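Local coordinates for transcriptional repressor, TetR family (Thermus thermophilus, PDB 3ANP), which controls fatty acid degradation as a transcriptional repressor, probably by binding operator DNA, and binds lauroyl-CoA in its ligand pocket, at residues Arg13-Arg16 and Ala17-Leu21; Lys137-Arg140 and Glu141-Val144; His88-Arg91 and Val92-Glu95; Leu103-Pro106 and Met107-Leu111; Gly44-Phe47 and Asn48-Tyr52. All coordinates share one frame; numbering follows the deposited sequence.

Each contact joins adjacent turns of one helix or a helix end, so none closes a long loop, and along the chain they come in series without nesting or crossing. Contact 1 lies in helix 3-25, and contact 5 follows at helix 43-49. Ile14 of contact 1 packs on Phe46, Tyr49 and Tyr50 of contact 5. Contact 3 then occupies helix 82-99 and contact 4 the next helix, 101-110. Contact 4 touches both N-terminal contacts, Leu103 meeting Met19 and Glu110 meeting Tyr52, which ties the acyl-CoA pocket to the N-terminal, probably DNA-binding part of the chain. Contact 2, at the end of helix 128-142, lies across the chain's centre from contact 1, their centres about 43 Å apart.

Contact 1 (Arg13-Arg16 and Ala17-Leu21); sequences RIFR and AAMEL
Phe15 and Met19, present here as selenomethionine, meet one helical turn apart, the selenoether chain reaching back over the phenyl ring. Met19 CG does the touching: it sits above one face, displaced toward the rim, 3.6 Å from Phe15 CZ. Seen from the centroid of the Phe15 ring, this CG is 19° off the normal, a CH-pi contact. The selenium follows more obliquely, with Met19 SE 4.7 Å from the same centroid, which makes this a Met-aromatic pair. Phe15 CG stands anti to the backbone N (chi1 174°), and this swings the ring along the helix to the place where the bent Met19 chain can cover it. Beneath the pair, Met19 N bonds to Phe15 O at 3.0 Å, one of four successive i to i+4 bonds that begin with Ala17 N to Arg13 O. Putting an alanine at Phe15 would probably leave Met19 CG and SE without the ring they lie against, and open a gap toward Val56 of helix 54-77. Arg16 keeps its charge apart from this pair in a salt bridge with Glu12. The chemistry is therefore divided in helix 3-25 of the probable DNA-binding domain: CH-pi and dispersion forces, not charge, join Phe15 to Met19 beside helix 54-77.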
# COMPACT_ATOMS: atom_id res chain seq x y z
N ARG A 13 28.41 -15.79 -4.18
CA ARG A 13 29.33 -14.95 -4.92
C ARG A 13 28.56 -14.10 -5.94
O ARG A 13 28.84 -12.92 -6.13
CB ARG A 13 30.39 -15.80 -5.62
CG ARG A 13 31.54 -14.97 -6.17
CD ARG A 13 32.65 -15.83 -6.77
NE ARG A 13 32.26 -16.47 -8.03
CZ ARG A 13 32.05 -17.78 -8.17
NH1 ARG A 13 32.19 -18.59 -7.13
NH2 ARG A 13 31.73 -18.27 -9.36
N ILE A 14 27.59 -14.71 -6.62
CA ILE A 14 26.78 -13.98 -7.58
C ILE A 14 26.03 -12.88 -6.81
O ILE A 14 25.99 -11.72 -7.24
CB ILE A 14 25.76 -14.92 -8.28
CG1 ILE A 14 26.52 -15.89 -9.21
CG2 ILE A 14 24.71 -14.10 -9.04
CD1 ILE A 14 25.69 -17.07 -9.70
N PHE A 15 25.44 -13.24 -5.67
CA PHE A 15 24.72 -12.27 -4.86
C PHE A 15 25.63 -11.08 -4.49
O PHE A 15 25.26 -9.91 -4.67
CB PHE A 15 24.19 -12.95 -3.59
CG PHE A 15 23.55 -11.99 -2.62
CD1 PHE A 15 24.26 -11.51 -1.52
CD2 PHE A 15 22.25 -11.55 -2.82
CE1 PHE A 15 23.68 -10.59 -0.64
CE2 PHE A 15 21.66 -10.64 -1.96
CZ PHE A 15 22.38 -10.15 -0.86
N ARG A 16 26.81 -11.39 -3.96
CA ARG A 16 27.73 -10.32 -3.58
C ARG A 16 28.11 -9.45 -4.75
O ARG A 16 28.15 -8.21 -4.63
CB ARG A 16 29.01 -10.91 -2.96
CG ARG A 16 28.76 -11.49 -1.58
CD ARG A 16 30.06 -11.67 -0.80
NE ARG A 16 30.86 -12.77 -1.34
CZ ARG A 16 31.95 -12.62 -2.08
NH1 ARG A 16 32.40 -11.40 -2.38
NH2 ARG A 16 32.58 -13.69 -2.53
N ALA A 17 28.40 -10.09 -5.88
CA ALA A 17 28.78 -9.36 -7.09
C ALA A 17 27.67 -8.40 -7.53
O ALA A 17 27.93 -7.25 -7.86
CB ALA A 17 29.07 -10.35 -8.21
N ALA A 18 26.44 -8.88 -7.52
CA ALA A 18 25.31 -8.03 -7.92
C ALA A 18 25.08 -6.86 -6.96
O ALA A 18 24.83 -5.73 -7.40
CB ALA A 18 24.02 -8.87 -8.04
N MSE A 19 25.13 -7.12 -5.66
CA MSE A 19 24.90 -6.07 -4.67
C MSE A 19 25.92 -4.94 -4.80
O MSE A 19 25.55 -3.76 -4.73
CB MSE A 19 24.93 -6.66 -3.25
CG MSE A 19 23.77 -7.60 -2.92
SE MSE A 19 22.03 -6.72 -3.08
CE MSE A 19 22.30 -5.28 -1.81
N GLU A 20 27.19 -5.30 -4.97
CA GLU A 20 28.24 -4.29 -5.13
C GLU A 20 27.97 -3.43 -6.37
O GLU A 20 28.04 -2.19 -6.31
CB GLU A 20 29.62 -4.97 -5.22
CG GLU A 20 30.79 -3.99 -5.38
CD GLU A 20 31.10 -3.19 -4.10
OE1 GLU A 20 30.29 -3.20 -3.15
OE2 GLU A 20 32.17 -2.54 -4.06
N LEU A 21 27.63 -4.06 -7.49
CA LEU A 21 27.33 -3.31 -8.72
C LEU A 21 26.10 -2.44 -8.51
O LEU A 21 26.09 -1.29 -8.94
CB LEU A 21 27.09 -4.27 -9.91
CG LEU A 21 28.37 -4.86 -10.50
CD1 LEU A 21 28.07 -6.09 -11.34
CD2 LEU A 21 29.10 -3.79 -11.34

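Contact 2 (Lys137-Arg140 and Glu141-Val144); sequences KPLR and EQGV
Lys137 CG lies anti to the backbone N (chi1 -177°), and the chain turns only at its last bond, which lets NZ meet the carboxylate of Glu141 one turn on. The salt bridge is 2.9 Å from Lys137 NZ to Glu141 OE2, and the ammonium comes from above the carboxylate plane. Pro138 gives its carbonyl to Gln142 N, and its CA lies 3.6 Å from Glu141 OE1. Leu139 works twice at the helix end: its O takes Val144 N at 3.3 Å, while CD2 packs on Val144 CG2 at 3.8 Å. Arg140 O accepts Gly143 N, completing with the Val144 bond the pair that defines a Schellman motif. Gly143 makes the turn with a phi of 85°. The Arg140 guanidinium folds back so that one face covers Glu141 N, its plane nearly perpendicular to the carboxylate. An alanine at Arg140 would probably strip that cover from Glu141 N and leave the Glu141 carboxylate with Lys137 as its one positive neighbour in the two segments. Val144, just past the cap, also makes backbone hydrogen bonds to the second subunit. Helix 128-142 thus ends with the Leu139 and Arg140 carbonyls capped by the amides of Val144 and Gly143, and its glutamate charge probably balanced by the lysine, with further help from the arginine's field.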
# COMPACT_ATOMS: atom_id res chain seq x y z
N LYS A 137 1.07 -10.99 19.73
CA LYS A 137 0.71 -12.18 20.50
C LYS A 137 0.67 -11.98 22.03
O LYS A 137 -0.35 -12.26 22.67
CB LYS A 137 1.66 -13.34 20.15
CG LYS A 137 1.32 -14.66 20.83
CD LYS A 137 2.09 -15.80 20.15
CE LYS A 137 1.73 -17.16 20.72
NZ LYS A 137 2.19 -17.34 22.13
N PRO A 138 1.77 -11.50 22.63
CA PRO A 138 1.83 -11.27 24.07
C PRO A 138 0.73 -10.29 24.52
O PRO A 138 0.21 -10.40 25.64
CB PRO A 138 3.22 -10.67 24.27
CG PRO A 138 3.99 -11.17 23.13
CD PRO A 138 3.03 -11.11 21.98
N LEU A 139 0.39 -9.34 23.65
CA LEU A 139 -0.67 -8.39 23.98
C LEU A 139 -2.01 -9.11 24.04
O LEU A 139 -2.83 -8.83 24.91
CB LEU A 139 -0.72 -7.25 22.95
CG LEU A 139 0.46 -6.26 22.97
CD1 LEU A 139 0.32 -5.29 21.81
CD2 LEU A 139 0.52 -5.49 24.29
N ARG A 140 -2.24 -10.04 23.11
CA ARG A 140 -3.50 -10.77 23.12
C ARG A 140 -3.60 -11.62 24.38
O ARG A 140 -4.67 -11.70 24.99
CB ARG A 140 -3.64 -11.67 21.89
CG ARG A 140 -4.98 -12.41 21.87
CD ARG A 140 -5.12 -13.32 20.67
NE ARG A 140 -3.99 -14.24 20.56
CZ ARG A 140 -3.58 -15.06 21.52
NH1 ARG A 140 -4.22 -15.09 22.69
NH2 ARG A 140 -2.54 -15.86 21.32
N GLU A 141 -2.50 -12.25 24.78
CA GLU A 141 -2.49 -13.09 25.97
C GLU A 141 -2.65 -12.23 27.22
O GLU A 141 -3.13 -12.69 28.24
CB GLU A 141 -1.17 -13.86 26.07
CG GLU A 141 -0.82 -14.67 24.83
CD GLU A 141 0.58 -15.28 24.91
OE1 GLU A 141 1.50 -14.59 25.42
OE2 GLU A 141 0.76 -16.43 24.46
N GLN A 142 -2.25 -10.96 27.11
CA GLN A 142 -2.35 -10.03 28.22
C GLN A 142 -3.79 -9.53 28.35
O GLN A 142 -4.14 -8.89 29.35
CB GLN A 142 -1.40 -8.85 27.99
CG GLN A 142 -1.18 -7.96 29.19
CD GLN A 142 -0.46 -6.67 28.82
OE1 GLN A 142 0.51 -6.68 28.07
NE2 GLN A 142 -0.94 -5.55 29.36
N GLY A 143 -4.61 -9.79 27.35
CA GLY A 143 -6.00 -9.37 27.38
C GLY A 143 -6.28 -7.95 26.93
O GLY A 143 -7.40 -7.46 27.09
N VAL A 144 -5.29 -7.27 26.36
CA VAL A 144 -5.48 -5.90 25.91
C VAL A 144 -5.63 -5.76 24.39
O VAL A 144 -5.81 -4.65 23.89
CB VAL A 144 -4.33 -4.97 26.40
CG1 VAL A 144 -4.29 -4.99 27.92
CG2 VAL A 144 -2.99 -5.42 25.83

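Contact 3 (His88-Arg91 and Val92-Glu95); sequences HLFR and VLAE
Leu93 lies against Leu89 and Phe90 inside helix 82-99, part of the all-helical C-terminal domain that holds the acyl-CoA in this TetR-family repressor. Its CB starts close to the backbone, 3.2 Å from Leu89 O, and CG stays over the same oxygen. At the tip the CD1 branch meets two side chains: Phe90 CD1 at 3.8 Å, obliquely to the ring, and Leu89 CG at 4.2 Å. A chi1 of -96°, well away from the staggered position, leaves CG leaning on that carbonyl. The Leu93 side chain comes within about 5 Å of the bound dodecyl-CoA, and it also packs on Tyr162 of helix 151-172.

On another side of the helix Val92 sets its CG2 over a face of the His88 imidazole, 4.0 Å from the ring centroid, a CH-pi contact. The two side chains run alongside each other and point the same way, while His88 NE2 is hydrogen-bonded to Glu71 on helix 54-77. Arg91 and Glu95 stay too far apart for a direct salt bridge. One water spans the gap: it donates to Glu95 OE2 at 2.9 Å, and lies in the guanidinium plane, where it takes a weak bond from Arg91 NE at 3.4 Å.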
# COMPACT_ATOMS: atom_id res chain seq x y z
N HIS A 88 9.87 0.42 18.50
CA HIS A 88 11.28 0.25 18.15
C HIS A 88 11.42 -0.32 16.73
O HIS A 88 12.22 0.17 15.92
CB HIS A 88 11.95 -0.71 19.13
CG HIS A 88 13.36 -1.07 18.76
ND1 HIS A 88 14.42 -0.22 18.96
CD2 HIS A 88 13.87 -2.18 18.17
CE1 HIS A 88 15.53 -0.79 18.52
NE2 HIS A 88 15.22 -1.98 18.04
N LEU A 89 10.65 -1.36 16.44
CA LEU A 89 10.72 -1.98 15.12
C LEU A 89 10.49 -0.98 14.00
O LEU A 89 11.22 -0.96 13.01
CB LEU A 89 9.69 -3.12 15.03
CG LEU A 89 9.51 -3.78 13.65
CD1 LEU A 89 10.81 -4.40 13.18
CD2 LEU A 89 8.43 -4.84 13.77
N PHE A 90 9.48 -0.13 14.15
CA PHE A 90 9.19 0.82 13.10
C PHE A 90 10.22 1.92 13.03
O PHE A 90 10.52 2.41 11.95
CB PHE A 90 7.76 1.34 13.25
CG PHE A 90 6.74 0.31 12.91
CD1 PHE A 90 6.59 -0.12 11.60
CD2 PHE A 90 6.02 -0.33 13.91
CE1 PHE A 90 5.73 -1.17 11.28
CE2 PHE A 90 5.16 -1.39 13.61
CZ PHE A 90 5.02 -1.81 12.29
N ARG A 91 10.79 2.26 14.17
CA ARG A 91 11.84 3.27 14.21
C ARG A 91 13.03 2.73 13.40
O ARG A 91 13.57 3.41 12.52
CB ARG A 91 12.24 3.52 15.68
CG ARG A 91 12.67 4.93 16.02
CD ARG A 91 12.20 5.30 17.43
NE ARG A 91 12.63 4.32 18.44
CZ ARG A 91 11.89 3.92 19.47
NH1 ARG A 91 10.66 4.40 19.65
NH2 ARG A 91 12.38 3.04 20.33
N VAL A 92 13.44 1.50 13.69
CA VAL A 92 14.57 0.91 12.97
C VAL A 92 14.22 0.66 11.51
O VAL A 92 15.07 0.77 10.62
CB VAL A 92 15.03 -0.39 13.65
CG1 VAL A 92 15.93 -1.19 12.72
CG2 VAL A 92 15.79 -0.04 14.95
N LEU A 93 12.97 0.32 11.24
CA LEU A 93 12.54 0.10 9.87
C LEU A 93 12.67 1.41 9.09
O LEU A 93 13.16 1.42 7.96
CB LEU A 93 11.08 -0.36 9.83
CG LEU A 93 10.81 -1.86 9.74
CD1 LEU A 93 9.30 -2.11 9.81
CD2 LEU A 93 11.39 -2.39 8.43
N ALA A 94 12.25 2.51 9.70
CA ALA A 94 12.33 3.81 9.04
C ALA A 94 13.79 4.18 8.78
O ALA A 94 14.16 4.62 7.70
CB ALA A 94 11.67 4.87 9.89
N GLU A 95 14.62 3.99 9.80
CA GLU A 95 16.03 4.30 9.67
C GLU A 95 16.69 3.43 8.61
O GLU A 95 17.41 3.92 7.74
CB GLU A 95 16.71 4.13 11.03
CG GLU A 95 16.18 5.10 12.08
CD GLU A 95 16.61 4.77 13.51
OE1 GLU A 95 17.05 3.62 13.78
OE2 GLU A 95 16.48 5.65 14.38
O HOH W 1 15.69 4.59 16.92

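Contact 4 (Leu103-Pro106 and Met107-Leu111); sequences LLLP and MFYEL. With DCC (dodecyl-coa), chain E.
Phe108 N and Tyr109 N bond to Leu104 O and Leu105 O at 2.8 and 3.2 Å, carrying the helix past a kink at Pro106, whose N has no hydrogen to give to the turn before. Leu104 O has a second role: it lies over one face of the Phe108 ring, toward the rim, 3.3 Å from Phe108 CG. With Phe108 CG beside its own backbone N (chi1 -68°), the ring is laid back along the helix, and its far end reaches Leu104 CB. The Leu104 CD2 branch packs instead on the methyl of Met107, a selenomethionine, at 3.7 Å from CE. Leu105 and Tyr109 run alongside each other, with Leu105 CD1 against Tyr109 CE2.

Leu111, Phe108 and Met107 meet the dodecyl-CoA. Leu111 O accepts a hydrogen bond of 2.9 Å from NP1 of the pantetheine arm, while Leu111 CD1 touches CA5 of the acyl chain at 3.7 Å. Farther along that chain, CA9 passes the edge of the Phe108 ring and comes near Met107 CE.

Around this short helix, Leu103 packs on Phe22 of helix 3-25, Pro106 and Met107 on Leu57 of helix 54-77, and Leu105, Phe108 and Tyr109 on helix 151-172. Tyr109 also meets Leu112 of the second subunit, and Glu110 forms a salt bridge with Arg118 of helix 116-125.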
# COMPACT_ATOMS: atom_id res chain seq x y z
N LEU A 103 18.21 0.81 -3.04
CA LEU A 103 18.10 -0.63 -3.28
C LEU A 103 16.69 -1.13 -2.96
O LEU A 103 16.15 -1.98 -3.65
CB LEU A 103 19.08 -1.42 -2.39
CG LEU A 103 20.58 -1.18 -2.60
CD1 LEU A 103 21.37 -1.85 -1.48
CD2 LEU A 103 20.99 -1.72 -3.95
N LEU A 104 16.10 -0.60 -1.89
CA LEU A 104 14.77 -1.05 -1.51
C LEU A 104 13.65 -0.57 -2.42
O LEU A 104 12.63 -1.25 -2.55
CB LEU A 104 14.46 -0.63 -0.07
CG LEU A 104 15.40 -1.17 1.01
CD1 LEU A 104 14.95 -0.67 2.37
CD2 LEU A 104 15.40 -2.70 0.97
N LEU A 105 13.81 0.59 -3.06
CA LEU A 105 12.71 1.07 -3.91
C LEU A 105 12.35 0.07 -5.03
O LEU A 105 11.20 -0.34 -5.13
CB LEU A 105 13.03 2.45 -4.48
CG LEU A 105 11.92 3.13 -5.31
CD1 LEU A 105 10.65 3.20 -4.49
CD2 LEU A 105 12.37 4.53 -5.70
N PRO A 106 13.32 -0.34 -5.86
CA PRO A 106 12.93 -1.30 -6.91
C PRO A 106 12.42 -2.61 -6.32
O PRO A 106 11.64 -3.33 -6.94
CB PRO A 106 14.21 -1.47 -7.74
CG PRO A 106 15.31 -1.06 -6.79
CD PRO A 106 14.71 0.11 -6.07
N MSE A 107 12.86 -2.91 -5.10
CA MSE A 107 12.41 -4.11 -4.44
C MSE A 107 10.92 -3.96 -4.08
O MSE A 107 10.13 -4.89 -4.28
CB MSE A 107 13.24 -4.36 -3.17
CG MSE A 107 12.95 -5.71 -2.55
SE MSE A 107 13.64 -5.91 -0.76
CE MSE A 107 12.39 -4.77 0.15
N PHE A 108 10.53 -2.79 -3.57
CA PHE A 108 9.13 -2.54 -3.20
C PHE A 108 8.19 -2.68 -4.40
O PHE A 108 7.07 -3.17 -4.27
CB PHE A 108 8.94 -1.13 -2.60
CG PHE A 108 9.59 -0.93 -1.24
CD1 PHE A 108 9.70 -1.98 -0.32
CD2 PHE A 108 10.03 0.34 -0.86
CE1 PHE A 108 10.25 -1.78 0.96
CE2 PHE A 108 10.58 0.56 0.41
CZ PHE A 108 10.69 -0.50 1.32
N TYR A 109 8.62 -2.23 -5.58
CA TYR A 109 7.76 -2.35 -6.76
C TYR A 109 7.47 -3.80 -7.11
O TYR A 109 6.43 -4.11 -7.70
CB TYR A 109 8.38 -1.63 -7.97
CG TYR A 109 8.21 -0.14 -7.91
CD1 TYR A 109 6.93 0.43 -7.93
CD2 TYR A 109 9.31 0.70 -7.81
CE1 TYR A 109 6.77 1.82 -7.85
CE2 TYR A 109 9.16 2.07 -7.73
CZ TYR A 109 7.89 2.63 -7.75
OH TYR A 109 7.76 4.00 -7.68
N GLU A 110 8.38 -4.70 -6.76
CA GLU A 110 8.20 -6.11 -7.05
C GLU A 110 6.97 -6.67 -6.32
O GLU A 110 6.35 -7.61 -6.79
CB GLU A 110 9.48 -6.88 -6.68
CG GLU A 110 9.54 -8.32 -7.11
CD GLU A 110 9.47 -8.53 -8.63
OE1 GLU A 110 9.66 -7.59 -9.42
OE2 GLU A 110 9.25 -9.69 -9.02
N LEU A 111 6.61 -6.09 -5.18
CA LEU A 111 5.42 -6.53 -4.46
C LEU A 111 4.16 -6.11 -5.24
O LEU A 111 3.06 -6.54 -4.92
CB LEU A 111 5.39 -5.92 -3.05
CG LEU A 111 6.41 -6.57 -2.12
CD1 LEU A 111 6.87 -5.61 -1.04
CD2 LEU A 111 5.76 -7.82 -1.51
C2 DCC E . -4.41 -22.94 3.22
C4 DCC E . -4.55 -21.08 4.57
C5 DCC E . -3.36 -21.43 5.18
C6 DCC E . -2.71 -22.59 4.76
C8 DCC E . -4.07 -19.61 6.07
C10 DCC E . 11.29 -5.29 4.82
C11 DCC E . 12.68 -4.87 4.34
C12 DCC E . 13.70 -5.00 5.46
N9 DCC E . -4.96 -19.95 5.15
N7 DCC E . -3.09 -20.51 6.10
N3 DCC E . -5.05 -21.85 3.60
N1 DCC E . -3.27 -23.31 3.77
N6 DCC E . -1.56 -22.96 5.31
C1' DCC E . -6.21 -19.21 4.82
C2' DCC E . -6.14 -17.77 5.31
O2' DCC E . -6.30 -17.73 6.73
C3' DCC E . -7.41 -17.26 4.64
O3' DCC E . -8.56 -17.67 5.39
C4' DCC E . -7.39 -18.00 3.30
O4' DCC E . -6.36 -19.00 3.41
C5' DCC E . -7.04 -17.00 2.20
O5' DCC E . -5.81 -16.33 2.50
P1 DCC E . -5.42 -14.96 1.76
O11 DCC E . -6.59 -14.05 1.74
O12 DCC E . -4.15 -14.47 2.35
O6 DCC E . -5.14 -15.41 0.24
P2 DCC E . -3.69 -15.92 -0.22
O21 DCC E . -4.15 -16.80 -1.32
O22 DCC E . -3.20 -16.39 1.09
O7 DCC E . -3.23 -14.46 -0.72
CPA DCC E . -2.50 -13.57 0.12
CPB DCC E . -1.30 -13.00 -0.64
CP8 DCC E . -1.75 -12.55 -2.03
CP7 DCC E . -0.22 -14.07 -0.75
CP9 DCC E . -0.75 -11.79 0.13
OP3 DCC E . -2.68 -11.47 -1.94
CP6 DCC E . -0.53 -12.13 -2.86
OP2 DCC E . 0.12 -12.97 -3.49
NP2 DCC E . -0.25 -10.83 -2.84
CP5 DCC E . 0.89 -10.28 -3.60
CP4 DCC E . 1.42 -9.02 -2.90
CP3 DCC E . 0.33 -7.94 -2.83
OP1 DCC E . -0.79 -8.21 -2.40
NP1 DCC E . 0.70 -6.74 -3.24
CP2 DCC E . -0.23 -5.60 -3.24
CP1 DCC E . -0.47 -5.12 -1.80
S DCC E . 1.00 -4.32 -1.06
P3 DCC E . -9.77 -16.63 5.60
O31 DCC E . -9.71 -15.95 6.91
O32 DCC E . -9.68 -15.58 4.37
O33 DCC E . -11.11 -17.48 5.39
CA1 DCC E . 1.77 -5.64 -0.22
CA2 DCC E . 2.83 -5.33 0.85
OA1 DCC E . 1.48 -6.81 -0.48
CA3 DCC E . 3.07 -6.54 1.75
CA4 DCC E . 4.05 -6.22 2.88
CA5 DCC E . 5.44 -5.83 2.37
CA6 DCC E . 6.43 -5.75 3.53
CA7 DCC E . 7.84 -5.45 3.04
CA8 DCC E . 8.85 -5.51 4.19
CA9 DCC E . 10.25 -5.13 3.70

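Contact 5 (Gly44-Phe47 and Asn48-Tyr52); sequences GTFF and NYYPY
Tyr50 N closes the last turn of helix 43-49 on Phe46 O, a nearly straight bond of 2.9 Å. Tyr49 N and Asn48 N bond to Thr45 O and Gly44 O, both at 3.2 Å and less straight. The Asn48 and Tyr49 amides each add a weak bond to the carbonyl three residues back, so each is shared between two carbonyls.

Weaker C-H contacts carry the chain past this point. Phe47 CA points its hydrogen at Tyr50 O, 3.3 Å away, and Pro51 CA does the same, less directly, to Phe47 O. Pro51 N has no hydrogen to share with that carbonyl. Phe47 also brings CD1 within 3.4 Å of Pro51 O. Within the last helical turn, the Tyr49 ring turns its edge to Thr45 O, which lies in the ring plane 3.2 Å from Tyr49 CD2.

The apolar contacts are made by rings and branches. Phe46 CZ presses on Tyr50 CB at 3.8 Å, the two side chains crossing at about a right angle. Phe46 CG is anti to its backbone N (chi1 164°), and this carries the ring forward to Tyr50. Thr45 CG2 lies alongside Tyr49, 3.9 Å from CE2.

Aromatic and charged groups link the turn to its surroundings: Tyr50 OH bonds to Asp59, Tyr50 makes a cation-pi contact with Arg11, and Tyr52 makes one with Arg118. Phe46 packs on Ile14 and Ile35, joining three N-terminal helices. Helix 43-49 is the second helix of the predicted helix-turn-helix motif and, as in other TetR-family repressors, probably the recognition helix that enters the DNA major groove.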
# COMPACT_ATOMS: atom_id res chain seq x y z
N GLY A 44 23.89 -17.05 -18.68
CA GLY A 44 22.92 -18.11 -18.48
C GLY A 44 22.93 -18.64 -17.05
O GLY A 44 21.88 -18.97 -16.49
N THR A 45 24.11 -18.73 -16.45
CA THR A 45 24.23 -19.23 -15.08
C THR A 45 23.65 -18.21 -14.08
O THR A 45 23.02 -18.59 -13.09
CB THR A 45 25.71 -19.52 -14.74
OG1 THR A 45 26.15 -20.63 -15.51
CG2 THR A 45 25.90 -19.82 -13.25
N PHE A 46 23.85 -16.93 -14.35
CA PHE A 46 23.28 -15.92 -13.48
C PHE A 46 21.77 -16.11 -13.41
O PHE A 46 21.19 -16.08 -12.33
CB PHE A 46 23.55 -14.51 -14.00
CG PHE A 46 22.68 -13.47 -13.35
CD1 PHE A 46 22.97 -13.02 -12.06
CD2 PHE A 46 21.52 -13.03 -13.98
CE1 PHE A 46 22.10 -12.14 -11.40
CE2 PHE A 46 20.64 -12.16 -13.33
CZ PHE A 46 20.93 -11.72 -12.04
N PHE A 47 21.12 -16.30 -14.56
CA PHE A 47 19.67 -16.48 -14.56
C PHE A 47 19.21 -17.77 -13.91
O PHE A 47 18.07 -17.86 -13.42
CB PHE A 47 19.10 -16.36 -15.98
CG PHE A 47 19.03 -14.94 -16.46
CD1 PHE A 47 18.26 -13.99 -15.77
CD2 PHE A 47 19.77 -14.52 -17.58
CE1 PHE A 47 18.22 -12.66 -16.19
CE2 PHE A 47 19.73 -13.19 -18.00
CZ PHE A 47 18.96 -12.25 -17.30
N ASN A 48 20.08 -18.78 -13.89
CA ASN A 48 19.71 -20.04 -13.25
C ASN A 48 19.59 -19.81 -11.76
O ASN A 48 18.75 -20.42 -11.10
CB ASN A 48 20.76 -21.13 -13.52
CG ASN A 48 20.71 -21.64 -14.95
OD1 ASN A 48 19.64 -21.70 -15.54
ND2 ASN A 48 21.86 -22.02 -15.49
N TYR A 49 20.41 -18.92 -11.22
CA TYR A 49 20.38 -18.63 -9.79
C TYR A 49 19.37 -17.54 -9.41
O TYR A 49 18.72 -17.64 -8.37
CB TYR A 49 21.78 -18.23 -9.31
CG TYR A 49 22.69 -19.43 -9.14
CD1 TYR A 49 22.82 -20.06 -7.90
CD2 TYR A 49 23.36 -19.99 -10.23
CE1 TYR A 49 23.59 -21.21 -7.74
CE2 TYR A 49 24.14 -21.14 -10.09
CZ TYR A 49 24.25 -21.74 -8.83
OH TYR A 49 25.01 -22.87 -8.67
N TYR A 50 19.25 -16.53 -10.27
CA TYR A 50 18.34 -15.39 -10.09
C TYR A 50 17.65 -15.15 -11.44
O TYR A 50 18.20 -14.49 -12.32
CB TYR A 50 19.14 -14.15 -9.67
CG TYR A 50 19.71 -14.27 -8.26
CD1 TYR A 50 18.88 -14.13 -7.14
CD2 TYR A 50 21.06 -14.57 -8.05
CE1 TYR A 50 19.38 -14.28 -5.85
CE2 TYR A 50 21.57 -14.72 -6.76
CZ TYR A 50 20.72 -14.58 -5.66
OH TYR A 50 21.19 -14.77 -4.38
N PRO A 51 16.43 -15.69 -11.62
CA PRO A 51 15.63 -15.57 -12.85
C PRO A 51 15.36 -14.15 -13.32
O PRO A 51 15.10 -13.92 -14.50
CB PRO A 51 14.34 -16.32 -12.49
CG PRO A 51 14.78 -17.29 -11.46
CD PRO A 51 15.71 -16.47 -10.61
N TYR A 52 15.40 -13.20 -12.39
CA TYR A 52 15.21 -11.80 -12.73
C TYR A 52 16.01 -11.00 -11.70
O TYR A 52 16.20 -11.47 -10.58
CB TYR A 52 13.71 -11.42 -12.74
CG TYR A 52 12.89 -11.94 -11.57
CD1 TYR A 52 12.65 -11.14 -10.44
CD2 TYR A 52 12.34 -13.22 -11.60
CE1 TYR A 52 11.89 -11.62 -9.37
CE2 TYR A 52 11.59 -13.70 -10.54
CZ TYR A 52 11.37 -12.90 -9.43
OH TYR A 52 10.64 -13.41 -8.38